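PDB 3K6J: protein F01G10.3, confirmed by transcript evidence from Caenorhabditis elegans, which probably oxidises (3S)-3-hydroxyacyl-CoA with NAD+ as the dehydrogenase part of a multifunctional enzyme, and binds zinc. Local coordinates for residues W37-A51 with Y203-Q217. Numbering follows the deposited sequence. Where two conformers were deposited one is given.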
ATOM      1  N   TRP A  37       4.862 -17.867  -7.812  1.00 25.51           N
ATOM      2  CA  TRP A  37       3.422 -17.672  -8.055  1.00 24.88           C
ATOM      3  C   TRP A  37       2.794 -18.819  -8.824  1.00 25.34           C
ATOM      4  O   TRP A  37       3.458 -19.495  -9.610  1.00 25.98           O
ATOM      5  CB  TRP A  37       3.174 -16.335  -8.789  1.00 24.77           C
ATOM      6  CG  TRP A  37       3.838 -16.247 -10.116  1.00 22.73           C
ATOM      7  CD1 TRP A  37       5.049 -15.707 -10.389  1.00 20.80           C
ATOM      8  CD2 TRP A  37       3.307 -16.725 -11.366  1.00 19.85           C
ATOM      9  NE1 TRP A  37       5.326 -15.823 -11.736  1.00 22.20           N
ATOM     10  CE2 TRP A  37       4.268 -16.453 -12.352  1.00 20.27           C
ATOM     11  CE3 TRP A  37       2.112 -17.364 -11.733  1.00 19.21           C
ATOM     12  CZ2 TRP A  37       4.085 -16.797 -13.694  1.00 21.03           C
ATOM     13  CZ3 TRP A  37       1.929 -17.714 -13.073  1.00 22.96           C
ATOM     14  CH2 TRP A  37       2.916 -17.426 -14.036  1.00 19.58           C
ATOM     15  N   SER A  38       1.506 -19.026  -8.609  1.00 25.75           N
ATOM     16  CA  SER A  38       0.714 -19.897  -9.455  1.00 26.96           C
ATOM     17  C   SER A  38      -0.687 -19.346  -9.697  1.00 27.39           C
ATOM     18  O   SER A  38      -1.346 -18.862  -8.768  1.00 27.04           O
ATOM     19  CB  SER A  38       0.594 -21.315  -8.857  1.00 26.62           C
ATOM     20  OG  SER A  38      -0.350 -22.076  -9.603  1.00 28.10           O
ATOM     21  N   LEU A  39      -1.154 -19.475 -10.939  1.00 27.26           N
ATOM     22  CA  LEU A  39      -2.542 -19.150 -11.261  1.00 27.56           C
ATOM     23  C   LEU A  39      -3.432 -20.306 -10.795  1.00 28.45           C
ATOM     24  O   LEU A  39      -2.924 -21.374 -10.478  1.00 27.81           O
ATOM     25  CB  LEU A  39      -2.688 -18.924 -12.778  1.00 27.81           C
ATOM     26  CG  LEU A  39      -2.153 -17.635 -13.385  1.00 25.94           C
ATOM     27  CD1 LEU A  39      -2.140 -17.745 -14.899  1.00 24.58           C
ATOM     28  CD2 LEU A  39      -3.066 -16.496 -12.947  1.00 22.22           C
ATOM     29  N   PRO A  40      -4.757 -20.098 -10.733  1.00 29.52           N
ATOM     30  CA  PRO A  40      -5.585 -21.134 -10.128  1.00 30.66           C
ATOM     31  C   PRO A  40      -5.579 -22.440 -10.912  1.00 32.00           C
ATOM     32  O   PRO A  40      -5.227 -22.468 -12.110  1.00 32.27           O
ATOM     33  CB  PRO A  40      -7.003 -20.542 -10.186  1.00 30.88           C
ATOM     34  CG  PRO A  40      -6.831 -19.109 -10.393  1.00 30.01           C
ATOM     35  CD  PRO A  40      -5.560 -18.942 -11.162  1.00 29.33           C
ATOM     36  N   ASN A  41      -5.969 -23.503 -10.214  1.00 32.50           N
ATOM     37  CA  ASN A  41      -6.101 -24.827 -10.784  1.00 33.36           C
ATOM     38  C   ASN A  41      -4.923 -25.154 -11.705  1.00 33.13           C
ATOM     39  O   ASN A  41      -3.776 -25.186 -11.241  1.00 33.25           O
ATOM     40  CB  ASN A  41      -7.486 -24.998 -11.448  1.00 33.42           C
ATOM     41  CG  ASN A  41      -8.641 -24.916 -10.435  1.00 35.24           C
ATOM     42  OD1 ASN A  41      -9.551 -24.070 -10.554  1.00 38.50           O
ATOM     43  ND2 ASN A  41      -8.601 -25.777  -9.426  1.00 34.25           N
ATOM     44  N   ASP A  42      -5.181 -25.360 -12.995  1.00 32.87           N
ATOM     45  CA  ASP A  42      -4.117 -25.797 -13.892  1.00 32.64           C
ATOM     46  C   ASP A  42      -3.690 -24.764 -14.954  1.00 33.16           C
ATOM     47  O   ASP A  42      -3.018 -25.106 -15.956  1.00 33.10           O
ATOM     48  CB  ASP A  42      -4.489 -27.160 -14.535  1.00 32.91           C
ATOM     49  CG  ASP A  42      -3.268 -27.938 -15.000  1.00 32.16           C
ATOM     50  OD1 ASP A  42      -2.316 -28.130 -14.207  1.00 31.51           O
ATOM     51  OD2 ASP A  42      -3.238 -28.324 -16.173  1.00 35.82           O
ATOM     52  N   ARG A  43      -4.024 -23.493 -14.707  1.00 32.51           N
ATOM     53  CA  ARG A  43      -3.714 -22.423 -15.663  1.00 32.08           C
ATOM     54  C   ARG A  43      -2.250 -22.103 -15.919  1.00 31.36           C
ATOM     55  O   ARG A  43      -1.942 -21.458 -16.926  1.00 32.02           O
ATOM     56  CB  ARG A  43      -4.475 -21.133 -15.320  1.00 31.62           C
ATOM     57  CG  ARG A  43      -5.950 -21.246 -15.532  1.00 30.42           C
ATOM     58  CD  ARG A  43      -6.675 -20.167 -14.767  1.00 32.10           C
ATOM     59  NE  ARG A  43      -6.381 -18.836 -15.344  1.00 29.41           N
ATOM     60  CZ  ARG A  43      -6.858 -17.704 -14.859  1.00 27.98           C
ATOM     61  NH1 ARG A  43      -7.647 -17.712 -13.790  1.00 26.25           N
ATOM     62  NH2 ARG A  43      -6.542 -16.558 -15.451  1.00 29.99           N
ATOM     63  N   GLY A  44      -1.349 -22.522 -15.040  1.00 31.06           N
ATOM     64  CA  GLY A  44       0.081 -22.156 -15.209  1.00 30.60           C
ATOM     65  C   GLY A  44       0.733 -21.563 -13.961  1.00 31.15           C
ATOM     66  O   GLY A  44       0.048 -21.036 -13.087  1.00 31.63           O
ATOM     67  N   ASP A  45       2.061 -21.643 -13.884  1.00 31.15           N
ATOM     68  CA  ASP A  45       2.816 -21.083 -12.770  1.00 30.84           C
ATOM     69  C   ASP A  45       4.225 -20.636 -13.162  1.00 30.58           C
ATOM     70  O   ASP A  45       4.598 -20.708 -14.328  1.00 30.10           O
ATOM     71  CB  ASP A  45       2.816 -22.031 -11.555  1.00 31.18           C
ATOM     72  CG  ASP A  45       3.740 -23.239 -11.726  1.00 31.54           C
ATOM     73  OD1 ASP A  45       4.830 -23.125 -12.358  1.00 28.70           O
ATOM     74  OD2 ASP A  45       3.365 -24.293 -11.156  1.00 32.19           O
ATOM     75  N   HIS A  46       4.997 -20.167 -12.184  1.00 30.65           N
ATOM     76  CA  HIS A  46       6.311 -19.600 -12.432  1.00 31.01           C
ATOM     77  C   HIS A  46       7.336 -20.609 -12.993  1.00 31.75           C
ATOM     78  O   HIS A  46       8.334 -20.217 -13.610  1.00 31.99           O
ATOM     79  CB  HIS A  46       6.847 -18.971 -11.140  1.00 31.48           C
ATOM     80  CG  HIS A  46       7.318 -19.976 -10.131  1.00 29.03           C
ATOM     81  ND1 HIS A  46       6.450 -20.716  -9.353  1.00 28.29           N
ATOM     82  CD2 HIS A  46       8.566 -20.358  -9.769  1.00 29.56           C
ATOM     83  CE1 HIS A  46       7.141 -21.515  -8.556  1.00 29.11           C
ATOM     84  NE2 HIS A  46       8.430 -21.314  -8.784  1.00 30.89           N
ATOM     85  N   THR A  47       7.087 -21.905 -12.787  1.00 32.93           N
ATOM     86  CA  THR A  47       7.956 -22.963 -13.351  1.00 33.36           C
ATOM     87  C   THR A  47       7.727 -23.180 -14.853  1.00 33.26           C
ATOM     88  O   THR A  47       8.651 -23.559 -15.590  1.00 33.85           O
ATOM     89  CB  THR A  47       7.847 -24.331 -12.560  1.00 33.36           C
ATOM     90  OG1 THR A  47       6.577 -24.968 -12.786  1.00 32.78           O
ATOM     91  CG2 THR A  47       8.010 -24.094 -11.037  1.00 33.97           C
ATOM     92  N   ASN A  48       6.518 -22.917 -15.324  1.00 32.99           N
ATOM     93  CA  ASN A  48       6.182 -23.313 -16.704  1.00 33.21           C
ATOM     94  C   ASN A  48       5.688 -22.168 -17.593  1.00 33.21           C
ATOM     95  O   ASN A  48       4.961 -22.407 -18.554  1.00 32.86           O
ATOM     96  CB  ASN A  48       5.171 -24.459 -16.675  1.00 32.44           C
ATOM     97  CG  ASN A  48       3.947 -24.111 -15.896  1.00 33.44           C
ATOM     98  OD1 ASN A  48       3.454 -22.993 -15.986  1.00 35.33           O
ATOM     99  ND2 ASN A  48       3.431 -25.056 -15.120  1.00 33.85           N
ATOM    100  N   SER A  49       6.121 -20.939 -17.289  1.00 33.25           N
ATOM    101  CA  SER A  49       5.583 -19.726 -17.917  1.00 32.70           C
ATOM    102  C   SER A  49       6.678 -18.859 -18.484  1.00 33.48           C
ATOM    103  O   SER A  49       7.624 -18.509 -17.780  1.00 33.94           O
ATOM    104  CB  SER A  49       4.783 -18.904 -16.906  1.00 31.99           C
ATOM    105  OG  SER A  49       3.607 -19.573 -16.559  1.00 29.83           O
ATOM    106  N   GLU A  50       6.525 -18.482 -19.749  1.00 33.94           N
ATOM    107  CA  GLU A  50       7.490 -17.625 -20.416  1.00 35.05           C
ATOM    108  C   GLU A  50       7.202 -16.124 -20.197  1.00 34.94           C
ATOM    109  O   GLU A  50       6.074 -15.642 -20.418  1.00 35.16           O
ATOM    110  CB  GLU A  50       7.535 -17.955 -21.924  1.00 35.75           C
ATOM    111  CG  GLU A  50       8.447 -17.026 -22.767  1.00 38.10           C
ATOM    112  CD  GLU A  50       8.180 -17.097 -24.274  1.00 41.84           C
ATOM    113  OE1 GLU A  50       7.204 -17.770 -24.708  1.00 42.15           O
ATOM    114  OE2 GLU A  50       8.959 -16.464 -25.024  1.00 43.84           O
ATOM    115  N   ALA A  51       8.233 -15.400 -19.773  1.00 34.89           N
ATOM    116  CA  ALA A  51       8.201 -13.942 -19.706  1.00 34.83           C
ATOM    117  C   ALA A  51       8.868 -13.349 -20.935  1.00 34.71           C
ATOM    118  O   ALA A  51      10.033 -13.662 -21.227  1.00 35.07           O
ATOM    119  CB  ALA A  51       8.907 -13.448 -18.444  1.00 34.78           C
ATOM    120  N   TYR A 203      -5.068 -11.225 -11.417  1.00 19.82           N
ATOM    121  CA  TYR A 203      -5.439 -12.000 -12.606  1.00 19.40           C
ATOM    122  C   TYR A 203      -6.945 -11.953 -12.843  1.00 18.72           C
ATOM    123  O   TYR A 203      -7.732 -11.882 -11.905  1.00 18.23           O
ATOM    124  CB  TYR A 203      -4.892 -13.430 -12.561  1.00 19.20           C
ATOM    125  CG  TYR A 203      -5.394 -14.253 -11.418  1.00 20.32           C
ATOM    126  CD1 TYR A 203      -6.635 -14.911 -11.471  1.00 21.93           C
ATOM    127  CD2 TYR A 203      -4.600 -14.439 -10.288  1.00 20.36           C
ATOM    128  CE1 TYR A 203      -7.078 -15.706 -10.364  1.00 23.30           C
ATOM    129  CE2 TYR A 203      -5.013 -15.218  -9.212  1.00 19.19           C
ATOM    130  CZ  TYR A 203      -6.223 -15.837  -9.237  1.00 22.58           C
ATOM    131  OH  TYR A 203      -6.585 -16.561  -8.128  1.00 23.42           O
ATOM    132  N   GLY A 204      -7.330 -11.941 -14.114  1.00 18.98           N
ATOM    133  CA  GLY A 204      -8.713 -12.145 -14.473  1.00 19.11           C
ATOM    134  C   GLY A 204      -8.950 -13.634 -14.712  1.00 20.67           C
ATOM    135  O   GLY A 204      -8.026 -14.458 -14.531  1.00 19.85           O
ATOM    136  N   SER A 205     -10.163 -13.981 -15.155  1.00 21.25           N
ATOM    137  CA  SER A 205     -10.480 -15.367 -15.513  1.00 22.70           C
ATOM    138  C   SER A 205      -9.717 -15.869 -16.719  1.00 23.47           C
ATOM    139  O   SER A 205      -9.448 -17.081 -16.829  1.00 25.13           O
ATOM    140  CB  SER A 205     -11.977 -15.559 -15.717  1.00 22.90           C
ATOM    141  OG  SER A 205     -12.507 -14.570 -16.558  1.00 24.27           O
ATOM    142  N   HIS A 206      -9.305 -14.964 -17.597  1.00 22.62           N
ATOM    143  CA  HIS A 206      -8.623 -15.392 -18.822  0.60 22.78           C
ATOM    144  C   HIS A 206      -7.151 -14.988 -18.914  1.00 22.51           C
ATOM    145  O   HIS A 206      -6.433 -15.461 -19.795  1.00 22.71           O
ATOM    146  CB  HIS A 206      -9.383 -14.966 -20.095  0.60 22.47           C
ATOM    147  CG  HIS A 206      -8.982 -15.740 -21.324  0.60 22.02           C
ATOM    148  ND1 HIS A 206      -9.100 -17.109 -21.415  0.60 24.12           N
ATOM    149  CD2 HIS A 206      -8.472 -15.336 -22.511  0.60 20.85           C
ATOM    150  CE1 HIS A 206      -8.684 -17.514 -22.603  0.60 20.95           C
ATOM    151  NE2 HIS A 206      -8.280 -16.460 -23.279  0.60 18.69           N
ATOM    152  N   THR A 207      -6.686 -14.151 -17.982  1.00 23.11           N
ATOM    153  CA  THR A 207      -5.276 -13.734 -17.941  1.00 23.09           C
ATOM    154  C   THR A 207      -4.362 -14.941 -18.085  1.00 24.12           C
ATOM    155  O   THR A 207      -4.510 -15.920 -17.328  1.00 23.37           O
ATOM    156  CB  THR A 207      -4.907 -13.040 -16.620  1.00 22.70           C
ATOM    157  OG1 THR A 207      -5.759 -11.911 -16.402  1.00 22.90           O
ATOM    158  CG2 THR A 207      -3.443 -12.552 -16.676  1.00 21.59           C
ATOM    159  N   SER A 208      -3.441 -14.854 -19.043  1.00 24.75           N
ATOM    160  CA  SER A 208      -2.492 -15.929 -19.336  1.00 27.01           C
ATOM    161  C   SER A 208      -1.243 -15.942 -18.435  1.00 28.04           C
ATOM    162  O   SER A 208      -0.823 -14.888 -17.895  1.00 27.51           O
ATOM    163  CB  SER A 208      -2.013 -15.835 -20.780  1.00 26.59           C
ATOM    164  OG  SER A 208      -1.107 -14.751 -20.924  1.00 29.94           O
ATOM    165  N   SER A 209      -0.625 -17.130 -18.342  1.00 27.86           N
ATOM    166  CA  SER A 209       0.618 -17.319 -17.579  1.00 28.57           C
ATOM    167  C   SER A 209       1.713 -16.401 -18.093  1.00 28.58           C
ATOM    168  O   SER A 209       2.479 -15.860 -17.302  1.00 29.14           O
ATOM    169  CB  SER A 209       1.068 -18.792 -17.584  1.00 28.39           C
ATOM    170  OG  SER A 209       1.489 -19.201 -18.874  1.00 27.73           O
ATOM    171  N   GLN A 210       1.755 -16.188 -19.409  1.00 28.72           N
ATOM    172  CA  GLN A 210       2.712 -15.265 -19.998  1.00 29.18           C
ATOM    173  C   GLN A 210       2.504 -13.852 -19.519  1.00 28.21           C
ATOM    174  O   GLN A 210       3.456 -13.177 -19.141  1.00 29.01           O
ATOM    175  CB  GLN A 210       2.619 -15.227 -21.518  1.00 30.10           C
ATOM    176  CG  GLN A 210       3.274 -16.351 -22.208  1.00 34.24           C
ATOM    177  CD  GLN A 210       2.266 -17.181 -22.908  1.00 39.68           C
ATOM    178  OE1 GLN A 210       1.138 -17.368 -22.411  1.00 41.22           O
ATOM    179  NE2 GLN A 210       2.637 -17.676 -24.092  1.00 41.04           N
ATOM    180  N   ALA A 211       1.266 -13.385 -19.579  1.00 27.12           N
ATOM    181  CA  ALA A 211       0.952 -12.054 -19.089  1.00 26.20           C
ATOM    182  C   ALA A 211       1.424 -11.943 -17.642  1.00 24.84           C
ATOM    183  O   ALA A 211       2.061 -10.986 -17.292  1.00 25.26           O
ATOM    184  CB  ALA A 211      -0.557 -11.753 -19.221  1.00 25.42           C
ATOM    185  N   ILE A 212       1.131 -12.943 -16.822  1.00 24.86           N
ATOM    186  CA  ILE A 212       1.557 -12.948 -15.427  1.00 24.60           C
ATOM    187  C   ILE A 212       3.083 -12.896 -15.278  1.00 24.58           C
ATOM    188  O   ILE A 212       3.613 -12.027 -14.551  1.00 25.08           O
ATOM    189  CB  ILE A 212       0.972 -14.142 -14.655  1.00 24.64           C
ATOM    190  CG1 ILE A 212      -0.562 -14.073 -14.632  1.00 25.06           C
ATOM    191  CG2 ILE A 212       1.518 -14.177 -13.220  1.00 23.52           C
ATOM    192  CD1 ILE A 212      -1.146 -12.751 -14.099  1.00 24.01           C
ATOM    193  N   ALA A 213       3.788 -13.768 -15.997  1.00 24.11           N
ATOM    194  CA  ALA A 213       5.269 -13.813 -15.915  1.00 24.79           C
ATOM    195  C   ALA A 213       5.889 -12.519 -16.408  1.00 24.23           C
ATOM    196  O   ALA A 213       6.838 -12.014 -15.815  1.00 25.00           O
ATOM    197  CB  ALA A 213       5.844 -15.031 -16.701  1.00 24.22           C
ATOM    198  N   THR A 214       5.348 -11.979 -17.492  1.00 23.84           N
ATOM    199  CA  THR A 214       5.886 -10.759 -18.086  1.00 23.20           C
ATOM    200  C   THR A 214       5.713  -9.588 -17.115  1.00 23.07           C
ATOM    201  O   THR A 214       6.616  -8.786 -16.956  1.00 23.47           O
ATOM    202  CB  THR A 214       5.220 -10.478 -19.462  1.00 23.74           C
ATOM    203  OG1 THR A 214       5.368 -11.635 -20.285  1.00 22.98           O
ATOM    204  CG2 THR A 214       5.831  -9.257 -20.182  1.00 22.18           C
ATOM    205  N   ALA A 215       4.555  -9.510 -16.446  1.00 23.25           N
ATOM    206  CA  ALA A 215       4.303  -8.436 -15.464  1.00 22.29           C
ATOM    207  C   ALA A 215       5.218  -8.589 -14.245  1.00 22.22           C
ATOM    208  O   ALA A 215       5.783  -7.599 -13.746  1.00 22.22           O
ATOM    209  CB  ALA A 215       2.824  -8.425 -15.038  1.00 21.48           C
ATOM    210  N   PHE A 216       5.341  -9.825 -13.751  1.00 22.38           N
ATOM    211  CA  PHE A 216       6.237 -10.130 -12.641  1.00 22.36           C
ATOM    212  C   PHE A 216       7.672  -9.679 -12.857  1.00 22.31           C
ATOM    213  O   PHE A 216       8.242  -8.995 -12.001  1.00 22.60           O
ATOM    214  CB  PHE A 216       6.201 -11.617 -12.271  1.00 22.49           C
ATOM    215  CG  PHE A 216       5.398 -11.894 -11.046  1.00 22.57           C
ATOM    216  CD1 PHE A 216       4.015 -11.887 -11.096  1.00 21.40           C
ATOM    217  CD2 PHE A 216       6.034 -12.143  -9.836  1.00 22.23           C
ATOM    218  CE1 PHE A 216       3.290 -12.107  -9.983  1.00 24.06           C
ATOM    219  CE2 PHE A 216       5.320 -12.373  -8.714  1.00 20.24           C
ATOM    220  CZ  PHE A 216       3.948 -12.355  -8.768  1.00 24.26           C
ATOM    221  N   GLN A 217       8.232 -10.047 -14.000  1.00 22.58           N
ATOM    222  CA  GLN A 217       9.629  -9.770 -14.314  1.00 23.61           C
ATOM    223  C   GLN A 217       9.799  -8.278 -14.475  1.00 23.75           C
ATOM    224  O   GLN A 217      10.797  -7.701 -14.022  1.00 23.70           O
ATOM    225  CB  GLN A 217      10.058 -10.519 -15.590  1.00 23.78           C
ATOM    226  CG  GLN A 217      11.541 -10.394 -15.959  1.00 26.32           C
ATOM    227  CD  GLN A 217      11.959 -11.332 -17.110  1.00 30.46           C
ATOM    228  OE1 GLN A 217      12.156 -12.541 -16.907  1.00 33.62           O
ATOM    229  NE2 GLN A 217      12.108 -10.773 -18.314  1.00 29.41           N
TER
HETATM  230  O   HOH W   1      -2.529 -19.773 -19.150  1.00 27.82           O
HETATM  231  O   HOH W   2      -9.699 -16.606 -12.440  1.00 38.77           O
HETATM  232  O   HOH W   3      -5.123 -18.442 -17.771  1.00 41.11           O
HETATM  233  O   HOH W   4       2.299 -21.822 -18.458  1.00 32.56           O
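Two torsions bring the indole of Trp37 against helix 209-221: Trp37 carries its ring between backbone N and carbonyl carbon (chi1 61°), and Ile212 sets CG2 anti to its own N, so that this methyl meets the ring face-on. The contact illustrates how an irregular loop can be fixed to a helix by one large aromatic and one arginine. Ile212 CG2 stands 3.4 Å from the centroid of the indole six-membered ring, almost on the normal, a textbook CH-pi contact. One turn on, the Phe216 ring lies against the five-membered ring at 33° between planes, with Trp37 CD1 over the centre of the phenyl. The opposite indole face is backed by the loop's own chain at Asp45 and His46, which wedges the ring between loop and helix. Replacing Trp37 with an alanine is likely to leave Ile212 CG2 and the Phe216 face without this partner and to open a gap beneath the loop. Leu39 CD2 continues the apolar seam, 3.6 Å from Tyr203 CG, while Pro40 CD lies over a face of the same tyrosine ring. At the polar end, Arg43 NH2 grips two carbonyls near the guanidinium plane: Gly204 O at 2.7 Å and, on an in-plane lone pair, Thr207 O at 2.8 Å. This clasps the turn just ahead of the helix, where Ser208 is the N-cap and its OG accepts a hydrogen bond from Ala211 N. The loop, between helix 22-29 and strand 56-60, thus packs along helix 209-221 of the Rossmann-type domain; Trp37, Tyr203 and Ile212 also touch Leu228 of edge strand 225-229, and Ile212 Val185 of strand 184-188.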